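Local coordinates for protein bifunctional enzyme IspD/IspF (Campylobacter jejuni, PDB 1W55) that makes 4-diphosphocytidyl-2-C-methyl-D-erythritol from CTP and MEP, and converts CDP-ME 2-phosphate to the 2,4-cyclodiphosphate with release of CMP, in isoprenoid precursor biosynthesis, at residues M4-A10 with F91-V97; L33-T38 with V97-L101; K49-S55 with Y67-G72. All blocks are in the same frame, centred on the assembly; numbering follows the deposited sequence.

Overall arrangement
All three contacts belong to the cytidylyltransferase part of the enzyme and gather around one bound CMP. Contact 1 pairs two neighbouring strands of the central sheet; contact 3, centred about 10 Å from it, continues the same sheet, since strands 4-9 and 50-54 are neighbours, with Leu6 O 2.8 Å from Val51 N. Contact 2, its centre about 11 Å from that of contact 1, packs helix 33-42 against the loop that leaves strand 91-96, and the two share Val97. Helix 33-42 also reaches contact 3, where Thr38 CG2 lies 3.6 Å from Tyr67 CZ. Leu9, Ala10, Asp96, Val97 and Thr53 all belong to the CMP pocket.

Contact 1 of 3, residues M4-A10 with F91-V97; sequences MSLIMLA and FVMVSDV. With C (cytidine-5'-monophosphate), chain D; EDO (1,2-ethanediol), chain F.
Val97 closes tightly on Ala10 where the two strands run out: its two branches straddle the Ala10 methyl, CG2 sitting 3.5 Å from Ala10 CB, inside normal van der Waals distance. CG1 also meets Met8, whose chain curls at chi2 and chi3 to bring CE within 3.9 Å of it. Leu9 O is gripped twice here, by Val97 N and by O3' of the CMP ribose at 2.6 Å, so the strand end holds the nucleotide directly. Six backbone hydrogen bonds join 4-10 to 91-97 in parallel register, the straightest being Leu9 N to Ser95 O at 174°. The strands belong to the mixed beta sheet of the GT-A-like alpha/beta domain, whose strand ends carry the nucleotide pocket. On the face of Ile7 and Leu9, CD1 of Leu9 meets Val94 CG1 at 3.6 Å and Ile7 CD1 leans on Val92 CG2; helix 76-84 covers Ile7 and Leu9. On the other face Leu6 CD1 packs 3.8 Å from Met93 CG, but the fit is looser on both sides of it, with Met4 SD 4.2 Å from Met93 CB and Met8 SD 4.1 Å from Ser95 CB. At the C-terminal end, beside Leu9, Asp96 gives little surface to strand 4-9. Its carboxylate is spent on Arg76 through OD1 and on Arg99 through OD2, the latter oxygen also accepting from a bound ethanediol.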
loop_
_atom_site.group_PDB
_atom_site.type_symbol
_atom_site.label_atom_id
_atom_site.label_comp_id
_atom_site.label_asym_id
_atom_site.label_seq_id
_atom_site.Cartn_x
_atom_site.Cartn_y
_atom_site.Cartn_z
ATOM N N MET A 4 -22.129 -9.317 -33.395
ATOM C CA MET A 4 -20.926 -8.523 -33.551
ATOM C C MET A 4 -19.698 -9.418 -33.508
ATOM O O MET A 4 -19.617 -10.343 -32.691
ATOM C CB MET A 4 -20.854 -7.494 -32.424
ATOM C CG MET A 4 -19.808 -6.405 -32.610
ATOM S SD MET A 4 -20.037 -5.048 -31.468
ATOM C CE MET A 4 -19.936 -5.882 -29.859
ATOM N N SER A 5 -18.753 -9.135 -34.404
ATOM C CA SER A 5 -17.431 -9.760 -34.399
ATOM C C SER A 5 -16.386 -8.736 -33.950
ATOM O O SER A 5 -16.695 -7.559 -33.789
ATOM C CB SER A 5 -17.082 -10.306 -35.784
ATOM O OG SER A 5 -17.968 -11.340 -36.169
ATOM N N LEU A 6 -15.157 -9.197 -33.725
ATOM C CA LEU A 6 -14.079 -8.328 -33.276
ATOM C C LEU A 6 -12.870 -8.464 -34.199
ATOM O O LEU A 6 -12.444 -9.583 -34.505
ATOM C CB LEU A 6 -13.692 -8.630 -31.814
ATOM C CG LEU A 6 -12.476 -7.889 -31.221
ATOM C CD1 LEU A 6 -12.764 -6.402 -31.073
ATOM C CD2 LEU A 6 -12.017 -8.484 -29.876
ATOM N N ILE A 7 -12.352 -7.322 -34.664
ATOM C CA ILE A 7 -11.071 -7.291 -35.366
ATOM C C ILE A 7 -10.060 -6.503 -34.542
ATOM O O ILE A 7 -10.250 -5.308 -34.272
ATOM C CB ILE A 7 -11.192 -6.685 -36.787
ATOM C CG1 ILE A 7 -12.142 -7.514 -37.669
ATOM C CG2 ILE A 7 -9.804 -6.564 -37.434
ATOM C CD1 ILE A 7 -12.447 -6.856 -39.035
ATOM N N MET A 8 -8.995 -7.187 -34.126
ATOM C CA MET A 8 -7.883 -6.541 -33.434
ATOM C C MET A 8 -6.793 -6.233 -34.448
ATOM O O MET A 8 -6.309 -7.122 -35.149
ATOM C CB MET A 8 -7.337 -7.432 -32.306
ATOM C CG MET A 8 -8.337 -7.746 -31.186
ATOM S SD MET A 8 -9.005 -6.289 -30.329
ATOM C CE MET A 8 -7.498 -5.579 -29.609
ATOM N N LEU A 9 -6.407 -4.970 -34.532
ATOM C CA LEU A 9 -5.415 -4.560 -35.520
ATOM C C LEU A 9 -4.024 -4.566 -34.889
ATOM O O LEU A 9 -3.725 -3.729 -34.059
ATOM C CB LEU A 9 -5.776 -3.178 -36.096
ATOM C CG LEU A 9 -7.059 -3.135 -36.948
ATOM C CD1 LEU A 9 -7.431 -1.720 -37.280
ATOM C CD2 LEU A 9 -6.925 -3.959 -38.246
ATOM N N ALA A 10 -3.181 -5.507 -35.298
ATOM C CA ALA A 10 -1.913 -5.758 -34.615
ATOM C C ALA A 10 -0.749 -5.991 -35.576
ATOM O O ALA A 10 0.292 -6.511 -35.167
ATOM C CB ALA A 10 -2.058 -6.956 -33.674
ATOM N N PHE A 91 -22.529 -6.414 -37.376
ATOM C CA PHE A 91 -21.660 -5.422 -36.755
ATOM C C PHE A 91 -20.254 -5.953 -36.566
ATOM O O PHE A 91 -20.037 -7.168 -36.438
ATOM C CB PHE A 91 -22.236 -4.963 -35.422
ATOM C CG PHE A 91 -23.576 -4.309 -35.546
ATOM C CD1 PHE A 91 -24.746 -5.044 -35.326
ATOM C CD2 PHE A 91 -23.678 -2.963 -35.897
ATOM C CE1 PHE A 91 -26.001 -4.445 -35.452
ATOM C CE2 PHE A 91 -24.925 -2.352 -36.027
ATOM C CZ PHE A 91 -26.091 -3.096 -35.804
ATOM N N VAL A 92 -19.303 -5.029 -36.565
ATOM C CA VAL A 92 -17.919 -5.358 -36.265
ATOM C C VAL A 92 -17.306 -4.305 -35.351
ATOM O O VAL A 92 -17.387 -3.100 -35.614
ATOM C CB VAL A 92 -17.069 -5.578 -37.555
ATOM C CG1 VAL A 92 -16.986 -4.309 -38.395
ATOM C CG2 VAL A 92 -15.673 -6.109 -37.208
ATOM N N MET A 93 -16.720 -4.773 -34.254
ATOM C CA MET A 93 -15.881 -3.916 -33.425
ATOM C C MET A 93 -14.437 -4.004 -33.919
ATOM O O MET A 93 -13.907 -5.098 -34.156
ATOM C CB MET A 93 -15.971 -4.318 -31.953
ATOM C CG MET A 93 -15.161 -3.422 -31.033
ATOM S SD MET A 93 -15.566 -3.686 -29.309
ATOM C CE MET A 93 -16.896 -2.512 -29.158
ATOM N N VAL A 94 -13.812 -2.845 -34.072
ATOM C CA VAL A 94 -12.438 -2.763 -34.541
ATOM C C VAL A 94 -11.618 -1.979 -33.529
ATOM O O VAL A 94 -12.065 -0.953 -33.031
ATOM C CB VAL A 94 -12.344 -2.080 -35.921
ATOM C CG1 VAL A 94 -10.890 -2.064 -36.420
ATOM C CG2 VAL A 94 -13.247 -2.775 -36.941
ATOM N N SER A 95 -10.417 -2.459 -33.229
ATOM C CA SER A 95 -9.579 -1.814 -32.226
ATOM C C SER A 95 -8.085 -1.970 -32.491
ATOM O O SER A 95 -7.634 -3.022 -32.944
ATOM C CB SER A 95 -9.925 -2.347 -30.829
ATOM O OG SER A 95 -9.553 -1.432 -29.812
ATOM N N ASP A 96 -7.329 -0.906 -32.222
ATOM C CA ASP A 96 -5.867 -0.966 -32.181
ATOM C C ASP A 96 -5.420 -1.816 -30.983
ATOM O O ASP A 96 -5.892 -1.582 -29.877
ATOM C CB ASP A 96 -5.296 0.446 -32.007
ATOM C CG ASP A 96 -5.871 1.464 -33.008
ATOM O OD1 ASP A 96 -6.204 1.102 -34.157
ATOM O OD2 ASP A 96 -6.001 2.670 -32.726
ATOM N N VAL A 97 -4.513 -2.781 -31.168
ATOM C CA VAL A 97 -3.989 -3.517 -29.995
ATOM C C VAL A 97 -3.229 -2.605 -29.061
ATOM O O VAL A 97 -3.138 -2.882 -27.870
ATOM C CB VAL A 97 -3.029 -4.720 -30.305
ATOM C CG1 VAL A 97 -3.786 -5.961 -30.646
ATOM C CG2 VAL A 97 -1.968 -4.378 -31.337
HETATM O OP3 C D . -1.443 4.227 -35.106
HETATM P P C D . -1.295 3.463 -36.400
HETATM O OP1 C D . 0.146 3.247 -36.787
HETATM O OP2 C D . -2.212 3.922 -37.511
HETATM O "O5'" C D . -1.754 1.961 -36.035
HETATM C "C5'" C D . -3.056 1.667 -35.553
HETATM C "C4'" C D . -3.233 0.154 -35.415
HETATM O "O4'" C D . -3.298 -0.485 -36.696
HETATM C "C3'" C D . -2.094 -0.502 -34.659
HETATM O "O3'" C D . -2.678 -1.375 -33.710
HETATM C "C2'" C D . -1.326 -1.290 -35.698
HETATM O "O2'" C D . -0.743 -2.478 -35.176
HETATM C "C1'" C D . -2.395 -1.589 -36.736
HETATM N N1 C D . -1.808 -1.700 -38.070
HETATM C C2 C D . -2.091 -2.845 -38.833
HETATM O O2 C D . -2.839 -3.748 -38.370
HETATM N N3 C D . -1.548 -2.951 -40.063
HETATM C C4 C D . -0.729 -1.985 -40.560
HETATM N N4 C D . -0.188 -2.123 -41.800
HETATM C C5 C D . -0.438 -0.849 -39.814
HETATM C C6 C D . -1.001 -0.728 -38.549
HETATM C C1 EDO F . -7.239 5.296 -34.774
HETATM O O1 EDO F . -6.053 5.093 -34.021
HETATM C C2 EDO F . -8.133 6.285 -34.059
HETATM O O2 EDO F . -7.376 7.423 -33.717
#

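Contact 2 of 3, residues L33-T38 with V97-L101; sequences LWLYAT and VARVL. With EDO (1,2-ethanediol), chain F.
Trp34 O, which Val97 CG1 approaches to 3.9 Å, is held by two donors of Thr38: the backbone N, and OG1 at 2.7 Å, which reach it from opposite faces of the carbonyl plane. No direct hydrogen bond joins 33-38 to 97-101; the join is apolar, with a water 3.0 Å from both Ala37 O and Val100 O. Ala37 fits closest, its methyl CB 3.3 Å from Val97 O. Val97, a residue of the CMP pocket, is thus backed by the helix at Trp34 and Ala37. Val100 is wedged between two side chains of the helix. With CG1 anti to the backbone N (chi1 -170°), that branch meets Tyr36 CD2 obliquely at 3.5 Å, while CG2 is turned to Leu33 CD1 at 3.7 Å. Leu101 CD2 adds a looser touch on Tyr36 CE2. Arg99 NH2 donates to ethanediol O1 at 3.1 Å, an oxygen lying in the guanidinium plane at its edge, and also forms a salt bridge with Asp128 of the second subunit. The contact sets the N-terminal part of helix 33-42 against the loop between strand 91-96 and helix 104-111, with Leu28 of strand 27-28 touching both Tyr36 and Val100.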
loop_
_atom_site.group_PDB
_atom_site.type_symbol
_atom_site.label_atom_id
_atom_site.label_comp_id
_atom_site.label_asym_id
_atom_site.label_seq_id
_atom_site.Cartn_x
_atom_site.Cartn_y
_atom_site.Cartn_z
ATOM N N LEU A 33 1.762 -8.080 -25.271
ATOM C CA LEU A 33 0.803 -6.965 -25.268
ATOM C C LEU A 33 -0.408 -7.225 -26.161
ATOM O O LEU A 33 -1.521 -6.942 -25.757
ATOM C CB LEU A 33 1.503 -5.654 -25.679
ATOM C CG LEU A 33 0.646 -4.382 -25.786
ATOM C CD1 LEU A 33 1.416 -3.167 -25.286
ATOM C CD2 LEU A 33 0.104 -4.151 -27.206
ATOM N N TRP A 34 -0.184 -7.776 -27.355
ATOM C CA TRP A 34 -1.252 -7.993 -28.344
ATOM C C TRP A 34 -2.265 -8.986 -27.804
ATOM O O TRP A 34 -3.464 -8.844 -28.017
ATOM C CB TRP A 34 -0.686 -8.477 -29.702
ATOM C CG TRP A 34 -0.081 -9.878 -29.661
ATOM C CD1 TRP A 34 1.235 -10.201 -29.469
ATOM C CD2 TRP A 34 -0.772 -11.128 -29.831
ATOM N NE1 TRP A 34 1.404 -11.564 -29.506
ATOM C CE2 TRP A 34 0.185 -12.158 -29.712
ATOM C CE3 TRP A 34 -2.110 -11.483 -30.055
ATOM C CZ2 TRP A 34 -0.153 -13.511 -29.797
ATOM C CZ3 TRP A 34 -2.447 -12.827 -30.140
ATOM C CH2 TRP A 34 -1.473 -13.827 -30.010
ATOM N N LEU A 35 -1.769 -9.993 -27.089
ATOM C CA LEU A 35 -2.633 -11.011 -26.502
ATOM C C LEU A 35 -3.370 -10.439 -25.290
ATOM O O LEU A 35 -4.573 -10.642 -25.143
ATOM C CB LEU A 35 -1.833 -12.274 -26.154
ATOM C CG LEU A 35 -2.571 -13.468 -25.535
ATOM C CD1 LEU A 35 -3.741 -13.979 -26.436
ATOM C CD2 LEU A 35 -1.567 -14.589 -25.227
ATOM N N TYR A 36 -2.662 -9.688 -24.450
ATOM C CA TYR A 36 -3.311 -8.996 -23.339
ATOM C C TYR A 36 -4.482 -8.102 -23.806
ATOM O O TYR A 36 -5.575 -8.168 -23.245
ATOM C CB TYR A 36 -2.290 -8.178 -22.540
ATOM C CG TYR A 36 -2.843 -7.599 -21.261
ATOM C CD1 TYR A 36 -2.614 -8.223 -20.034
ATOM C CD2 TYR A 36 -3.598 -6.417 -21.274
ATOM C CE1 TYR A 36 -3.127 -7.683 -18.842
ATOM C CE2 TYR A 36 -4.112 -5.871 -20.101
ATOM C CZ TYR A 36 -3.877 -6.509 -18.889
ATOM O OH TYR A 36 -4.395 -5.969 -17.733
ATOM N N ALA A 37 -4.248 -7.267 -24.816
ATOM C CA ALA A 37 -5.300 -6.376 -25.342
ATOM C C ALA A 37 -6.490 -7.142 -25.929
ATOM O O ALA A 37 -7.647 -6.773 -25.695
ATOM C CB ALA A 37 -4.722 -5.409 -26.384
ATOM N N THR A 38 -6.203 -8.208 -26.676
ATOM C CA THR A 38 -7.242 -9.043 -27.284
ATOM C C THR A 38 -8.078 -9.756 -26.217
ATOM O O THR A 38 -9.313 -9.760 -26.290
ATOM C CB THR A 38 -6.634 -10.057 -28.281
ATOM O OG1 THR A 38 -5.821 -9.370 -29.243
ATOM C CG2 THR A 38 -7.711 -10.660 -29.130
ATOM N N VAL A 97 -4.513 -2.781 -31.168
ATOM C CA VAL A 97 -3.989 -3.517 -29.995
ATOM C C VAL A 97 -3.229 -2.605 -29.061
ATOM O O VAL A 97 -3.138 -2.882 -27.870
ATOM C CB VAL A 97 -3.029 -4.720 -30.305
ATOM C CG1 VAL A 97 -3.786 -5.961 -30.646
ATOM C CG2 VAL A 97 -1.968 -4.378 -31.337
ATOM N N ALA A 98 -2.672 -1.526 -29.600
ATOM C CA ALA A 98 -1.871 -0.605 -28.804
ATOM C C ALA A 98 -2.712 0.224 -27.832
ATOM O O ALA A 98 -2.162 0.916 -26.980
ATOM C CB ALA A 98 -1.012 0.287 -29.698
ATOM N N ARG A 99 -4.036 0.135 -27.957
ATOM C CA ARG A 99 -4.965 0.661 -26.948
ATOM C C ARG A 99 -5.317 -0.466 -25.974
ATOM O O ARG A 99 -6.309 -1.191 -26.147
ATOM C CB ARG A 99 -6.226 1.227 -27.609
ATOM C CG ARG A 99 -5.945 2.433 -28.471
ATOM C CD ARG A 99 -7.171 2.974 -29.176
ATOM N NE ARG A 99 -6.855 3.936 -30.227
ATOM C CZ ARG A 99 -6.589 5.228 -30.024
ATOM N NH1 ARG A 99 -6.608 5.740 -28.799
ATOM N NH2 ARG A 99 -6.322 6.018 -31.057
ATOM N N VAL A 100 -4.487 -0.609 -24.949
ATOM C CA VAL A 100 -4.444 -1.845 -24.173
ATOM C C VAL A 100 -5.484 -1.943 -23.065
ATOM O O VAL A 100 -6.074 -3.001 -22.879
ATOM C CB VAL A 100 -3.026 -2.111 -23.605
ATOM C CG1 VAL A 100 -2.950 -3.493 -23.026
ATOM C CG2 VAL A 100 -2.000 -1.978 -24.694
ATOM N N LEU A 101 -5.719 -0.843 -22.359
ATOM C CA LEU A 101 -6.525 -0.862 -21.139
ATOM C C LEU A 101 -7.964 -0.358 -21.302
ATOM O O LEU A 101 -8.542 0.192 -20.355
ATOM C CB LEU A 101 -5.834 -0.045 -20.046
ATOM C CG LEU A 101 -4.461 -0.499 -19.523
ATOM C CD1 LEU A 101 -3.943 0.502 -18.489
ATOM C CD2 LEU A 101 -4.508 -1.905 -18.940
HETATM C C1 EDO F . -7.239 5.296 -34.774
HETATM O O1 EDO F . -6.053 5.093 -34.021
HETATM C C2 EDO F . -8.133 6.285 -34.059
HETATM O O2 EDO F . -7.376 7.423 -33.717
HETATM O O HOH W 1 -8.016 -3.850 -25.002
#

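Contact 3 of 3, residues K49-S55 with Y67-G72; sequences KIVVTSS and YEFIEG
Val52 and Phe69 lie side by side across the two parallel strands of a beta-alpha-beta unit, in which helix 57-61 connects strand 50-54 to strand 68-71 and packs on Phe69 and Ser54. Five backbone hydrogen bonds join the strands, from Glu68 N to Ile50 O at one end to Gly72 N to Ser54 O at the other. The first two, Glu68 N to Ile50 O and Val52 N to Glu68 O, are both 2.8 Å long. Toward the C-terminal end the bonds become less straight, the N-H...O angle falling to 140° for Ser54 N to Ile70 O. Apolar packing falls on two faces. On one, Val52 CB is 3.8 Å from Phe69 CD2, and the Tyr67 ring, met obliquely at CD2 by Ile50 CG2 at 3.5 Å, reaches helix 33-42. On the other, Ile70 CG2 bridges Val51 CG1 (3.8 Å) and Thr53 CG2 (3.9 Å), and Ala83 of helix 76-84 touches all three residues. The salt bridge lies at the start of the pair. The Lys49 chain, bent at chi3 and chi4, crosses Glu68 obliquely and curls round OE1, placing NZ 2.8 Å from it on the syn side and 22° out of the carboxylate plane. A final set of polar bonds serves the nucleotide pocket: chi1 of 68° sets Thr53 OG1 between its backbone N and carbonyl carbon, where it bonds both to Ala10 N and to O2 of the cytosine ring.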
loop_
_atom_site.group_PDB
_atom_site.type_symbol
_atom_site.label_atom_id
_atom_site.label_comp_id
_atom_site.label_asym_id
_atom_site.label_seq_id
_atom_site.Cartn_x
_atom_site.Cartn_y
_atom_site.Cartn_z
ATOM N N LYS A 49 -16.836 -13.958 -33.925
ATOM C CA LYS A 49 -15.528 -14.286 -34.451
ATOM C C LYS A 49 -14.561 -13.237 -33.913
ATOM O O LYS A 49 -14.948 -12.082 -33.687
ATOM C CB LYS A 49 -15.570 -14.253 -35.979
ATOM C CG LYS A 49 -14.440 -15.003 -36.657
ATOM C CD LYS A 49 -14.465 -14.802 -38.160
ATOM C CE LYS A 49 -15.253 -15.909 -38.853
ATOM N NZ LYS A 49 -14.498 -16.511 -39.989
ATOM N N ILE A 50 -13.319 -13.651 -33.677
ATOM C CA ILE A 50 -12.253 -12.726 -33.308
ATOM C C ILE A 50 -11.091 -12.853 -34.294
ATOM O O ILE A 50 -10.501 -13.924 -34.452
ATOM C CB ILE A 50 -11.798 -12.934 -31.836
ATOM C CG1 ILE A 50 -12.989 -12.751 -30.895
ATOM C CG2 ILE A 50 -10.706 -11.939 -31.472
ATOM C CD1 ILE A 50 -12.831 -13.394 -29.528
ATOM N N VAL A 51 -10.789 -11.750 -34.969
ATOM C CA VAL A 51 -9.710 -11.717 -35.948
ATOM C C VAL A 51 -8.575 -10.821 -35.461
ATOM O O VAL A 51 -8.809 -9.751 -34.906
ATOM C CB VAL A 51 -10.224 -11.268 -37.348
ATOM C CG1 VAL A 51 -9.092 -11.273 -38.390
ATOM C CG2 VAL A 51 -11.376 -12.170 -37.810
ATOM N N VAL A 52 -7.348 -11.283 -35.643
ATOM C CA VAL A 52 -6.167 -10.482 -35.336
ATOM C C VAL A 52 -5.312 -10.356 -36.594
ATOM O O VAL A 52 -4.904 -11.359 -37.174
ATOM C CB VAL A 52 -5.309 -11.113 -34.208
ATOM C CG1 VAL A 52 -4.104 -10.225 -33.873
ATOM C CG2 VAL A 52 -6.143 -11.387 -32.958
ATOM N N THR A 53 -5.039 -9.126 -37.015
ATOM C CA THR A 53 -4.119 -8.927 -38.129
ATOM C C THR A 53 -2.702 -8.947 -37.584
ATOM O O THR A 53 -2.443 -8.434 -36.496
ATOM C CB THR A 53 -4.392 -7.609 -38.876
ATOM O OG1 THR A 53 -4.057 -6.506 -38.028
ATOM C CG2 THR A 53 -5.877 -7.433 -39.171
ATOM N N SER A 54 -1.786 -9.533 -38.348
ATOM C CA SER A 54 -0.472 -9.838 -37.829
ATOM C C SER A 54 0.606 -9.822 -38.915
ATOM O O SER A 54 0.340 -10.157 -40.062
ATOM C CB SER A 54 -0.506 -11.208 -37.133
ATOM O OG SER A 54 0.749 -11.495 -36.531
ATOM N N SER A 55 1.817 -9.421 -38.525
ATOM C CA SER A 55 3.013 -9.520 -39.365
ATOM C C SER A 55 3.882 -10.689 -38.917
ATOM O O SER A 55 4.971 -10.897 -39.462
ATOM C CB SER A 55 3.847 -8.240 -39.275
ATOM O OG SER A 55 3.193 -7.171 -39.921
ATOM N N TYR A 67 -8.262 -17.427 -31.772
ATOM C CA TYR A 67 -8.531 -16.357 -32.729
ATOM C C TYR A 67 -8.168 -16.746 -34.136
ATOM O O TYR A 67 -7.381 -17.661 -34.366
ATOM C CB TYR A 67 -7.770 -15.075 -32.366
ATOM C CG TYR A 67 -7.746 -14.739 -30.897
ATOM C CD1 TYR A 67 -6.537 -14.543 -30.235
ATOM C CD2 TYR A 67 -8.925 -14.613 -30.167
ATOM C CE1 TYR A 67 -6.507 -14.229 -28.892
ATOM C CE2 TYR A 67 -8.902 -14.307 -28.818
ATOM C CZ TYR A 67 -7.688 -14.122 -28.187
ATOM O OH TYR A 67 -7.647 -13.814 -26.845
ATOM N N GLU A 68 -8.741 -16.030 -35.088
ATOM C CA GLU A 68 -8.305 -16.166 -36.467
ATOM C C GLU A 68 -7.248 -15.114 -36.749
ATOM O O GLU A 68 -7.423 -13.934 -36.431
ATOM C CB GLU A 68 -9.485 -16.045 -37.424
ATOM C CG GLU A 68 -10.370 -17.282 -37.403
ATOM C CD GLU A 68 -11.381 -17.307 -38.532
ATOM O OE1 GLU A 68 -12.582 -17.468 -38.226
ATOM O OE2 GLU A 68 -10.974 -17.177 -39.714
ATOM N N PHE A 69 -6.138 -15.555 -37.322
ATOM C CA PHE A 69 -5.067 -14.650 -37.687
ATOM C C PHE A 69 -5.060 -14.430 -39.187
ATOM O O PHE A 69 -5.325 -15.354 -39.959
ATOM C CB PHE A 69 -3.726 -15.198 -37.221
ATOM C CG PHE A 69 -3.581 -15.220 -35.734
ATOM C CD1 PHE A 69 -3.908 -16.370 -35.007
ATOM C CD2 PHE A 69 -3.131 -14.090 -35.054
ATOM C CE1 PHE A 69 -3.781 -16.397 -33.623
ATOM C CE2 PHE A 69 -3.005 -14.094 -33.663
ATOM C CZ PHE A 69 -3.326 -15.247 -32.941
ATOM N N ILE A 70 -4.759 -13.200 -39.591
ATOM C CA ILE A 70 -4.641 -12.868 -40.991
ATOM C C ILE A 70 -3.463 -11.914 -41.195
ATOM O O ILE A 70 -3.208 -11.041 -40.361
ATOM C CB ILE A 70 -5.978 -12.280 -41.513
ATOM C CG1 ILE A 70 -5.997 -12.271 -43.046
ATOM C CG2 ILE A 70 -6.253 -10.886 -40.917
ATOM C CD1 ILE A 70 -7.390 -12.351 -43.630
ATOM N N GLU A 71 -2.737 -12.113 -42.293
ATOM C CA GLU A 71 -1.560 -11.314 -42.620
ATOM C C GLU A 71 -1.989 -9.871 -42.840
ATOM O O GLU A 71 -2.976 -9.620 -43.521
ATOM C CB GLU A 71 -0.849 -11.874 -43.869
ATOM C CG GLU A 71 0.514 -11.254 -44.174
ATOM C CD GLU A 71 1.598 -11.577 -43.141
ATOM O OE1 GLU A 71 1.511 -12.627 -42.459
ATOM O OE2 GLU A 71 2.566 -10.783 -43.019
ATOM N N GLY A 72 -1.266 -8.932 -42.233
ATOM C CA GLY A 72 -1.580 -7.525 -42.387
ATOM C C GLY A 72 -1.304 -7.037 -43.794
ATOM O O GLY A 72 -0.753 -7.779 -44.618
#